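Local coordinates for protein (superoxide dismutase) (Sulfolobus acidocaldarius, PDB 1B06) that destroys superoxide radicals, converting them with protons into hydrogen peroxide and dioxygen by means of one iron ion bound in each subunit, at residues Y140-G145 and A161-I166. Numbering follows the deposited sequence.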
loop_
_atom_site.group_PDB
_atom_site.type_symbol
_atom_site.label_atom_id
_atom_site.label_comp_id
_atom_site.label_asym_id
_atom_site.label_seq_id
_atom_site.Cartn_x
_atom_site.Cartn_y
_atom_site.Cartn_z
ATOM N N TYR A 140 -22.233 4.355 -0.843
ATOM C CA TYR A 140 -23.553 3.779 -0.969
ATOM C C TYR A 140 -23.364 2.676 -1.997
ATOM O O TYR A 140 -22.965 2.949 -3.129
ATOM C CB TYR A 140 -24.578 4.777 -1.494
ATOM C CG TYR A 140 -25.863 4.079 -1.864
ATOM C CD1 TYR A 140 -26.574 3.350 -0.910
ATOM C CD2 TYR A 140 -26.349 4.106 -3.172
ATOM C CE1 TYR A 140 -27.733 2.662 -1.246
ATOM C CE2 TYR A 140 -27.511 3.420 -3.521
ATOM C CZ TYR A 140 -28.197 2.698 -2.551
ATOM O OH TYR A 140 -29.344 2.010 -2.881
ATOM N N ASP A 141 -23.617 1.434 -1.599
ATOM C CA ASP A 141 -23.467 0.311 -2.512
ATOM C C ASP A 141 -24.798 -0.018 -3.158
ATOM O O ASP A 141 -25.683 -0.589 -2.527
ATOM C CB ASP A 141 -22.938 -0.916 -1.773
ATOM C CG ASP A 141 -22.683 -2.083 -2.706
ATOM O OD1 ASP A 141 -22.569 -1.852 -3.926
ATOM O OD2 ASP A 141 -22.602 -3.232 -2.222
ATOM N N ASN A 142 -24.929 0.348 -4.425
ATOM C CA ASN A 142 -26.149 0.112 -5.184
ATOM C C ASN A 142 -26.442 -1.374 -5.361
ATOM O O ASN A 142 -27.595 -1.761 -5.551
ATOM C CB ASN A 142 -26.030 0.774 -6.555
ATOM C CG ASN A 142 -24.586 0.996 -6.964
ATOM O OD1 ASN A 142 -23.986 2.023 -6.638
ATOM N ND2 ASN A 142 -24.016 0.026 -7.673
ATOM N N GLU A 143 -25.402 -2.203 -5.305
ATOM C CA GLU A 143 -25.574 -3.641 -5.466
ATOM C C GLU A 143 -26.280 -4.267 -4.268
ATOM O O GLU A 143 -27.285 -4.960 -4.420
ATOM C CB GLU A 143 -24.220 -4.323 -5.666
ATOM C CG GLU A 143 -24.319 -5.845 -5.775
ATOM C CD GLU A 143 -22.963 -6.532 -5.911
ATOM O OE1 GLU A 143 -21.941 -5.828 -6.059
ATOM O OE2 GLU A 143 -22.921 -7.781 -5.866
ATOM N N SER A 144 -25.750 -4.020 -3.078
ATOM C CA SER A 144 -26.319 -4.579 -1.859
ATOM C C SER A 144 -27.299 -3.626 -1.191
ATOM O O SER A 144 -28.195 -4.059 -0.475
ATOM C CB SER A 144 -25.205 -4.897 -0.881
ATOM O OG SER A 144 -24.565 -3.695 -0.492
ATOM N N GLY A 145 -27.118 -2.331 -1.425
ATOM C CA GLY A 145 -27.989 -1.342 -0.821
ATOM C C GLY A 145 -27.434 -0.896 0.519
ATOM O O GLY A 145 -28.083 -0.150 1.255
ATOM N N ALA A 161 -14.211 0.209 -5.742
ATOM C CA ALA A 161 -14.448 0.608 -7.129
ATOM C C ALA A 161 -15.865 1.016 -7.505
ATOM O O ALA A 161 -16.822 0.319 -7.191
ATOM C CB ALA A 161 -13.966 -0.498 -8.074
ATOM N N GLU A 162 -15.970 2.160 -8.180
ATOM C CA GLU A 162 -17.231 2.707 -8.680
ATOM C C GLU A 162 -18.279 3.241 -7.701
ATOM O O GLU A 162 -19.229 3.897 -8.124
ATOM C CB GLU A 162 -17.909 1.676 -9.583
ATOM C CG GLU A 162 -16.988 1.019 -10.589
ATOM C CD GLU A 162 -17.758 0.212 -11.612
ATOM O OE1 GLU A 162 -18.481 -0.725 -11.217
ATOM O OE2 GLU A 162 -17.646 0.519 -12.815
ATOM N N LEU A 163 -18.127 2.975 -6.410
ATOM C CA LEU A 163 -19.123 3.440 -5.453
ATOM C C LEU A 163 -19.032 4.938 -5.160
ATOM O O LEU A 163 -17.941 5.485 -4.999
ATOM C CB LEU A 163 -19.003 2.647 -4.146
ATOM C CG LEU A 163 -19.153 1.125 -4.229
ATOM C CD1 LEU A 163 -19.420 0.572 -2.837
ATOM C CD2 LEU A 163 -20.286 0.756 -5.172
ATOM N N PRO A 164 -20.186 5.625 -5.119
ATOM C CA PRO A 164 -20.243 7.065 -4.840
ATOM C C PRO A 164 -20.031 7.383 -3.364
ATOM O O PRO A 164 -20.420 6.614 -2.481
ATOM C CB PRO A 164 -21.642 7.465 -5.301
ATOM C CG PRO A 164 -22.449 6.230 -5.102
ATOM C CD PRO A 164 -21.525 5.070 -5.393
ATOM N N VAL A 165 -19.413 8.528 -3.110
ATOM C CA VAL A 165 -19.139 8.978 -1.757
ATOM C C VAL A 165 -20.343 9.771 -1.255
ATOM O O VAL A 165 -20.811 10.679 -1.933
ATOM C CB VAL A 165 -17.890 9.876 -1.738
ATOM C CG1 VAL A 165 -17.661 10.423 -0.343
ATOM C CG2 VAL A 165 -16.681 9.084 -2.214
ATOM N N ILE A 166 -20.844 9.420 -0.075
ATOM C CA ILE A 166 -21.997 10.109 0.509
ATOM C C ILE A 166 -21.564 11.059 1.631
ATOM O O ILE A 166 -22.080 12.173 1.752
ATOM C CB ILE A 166 -23.019 9.100 1.095
ATOM C CG1 ILE A 166 -23.546 8.177 -0.004
ATOM C CG2 ILE A 166 -24.177 9.845 1.748
ATOM C CD1 ILE A 166 -24.212 8.912 -1.158
#
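D141 OD2 is gripped by the hydroxyl of S144 and by Y9 OH of the second subunit, while the flank of the same side chain rests on L163. The S144 bond is short (S144 OG to D141 OD2 2.7 Å). D141 OD1 accepts the backbone N-H of E143 from well above the carboxylate plane (E143 N to D141 OD1 3.2 Å), which makes an Asx turn, and forms a salt bridge with K82 of the second subunit. CG of D141 is anti to the backbone N (chi1 -176°), beside the carbonyl carbon. Against this side chain the fork of L163 crosses obliquely, its CD2 lying 3.7 Å from D141 OD1 and its CD1 4.0 Å from D141 CB. An alanine here would probably leave S144 OG and Y9 of the second subunit without this acceptor, K82 there with E143 as its remaining acidic partner, and the turn less firmly held.

Beside this, P164 sets its CD 3.4 Å from Y140 O. One weak hydrogen bond, Y140 N to P164 O (3.3 Å), joins the backbones, and I166 lays CG1 against Y140 CB at 3.9 Å. In the C-terminal domain of this iron/manganese superoxide dismutase, the contact lies where central strand 134-140 enters its hairpin turn, which reaches the second subunit, and where strand 165-170, outermost in this chain's antiparallel sheet, begins; Y140 and I166 both pack on helices 103-113 and 197-205.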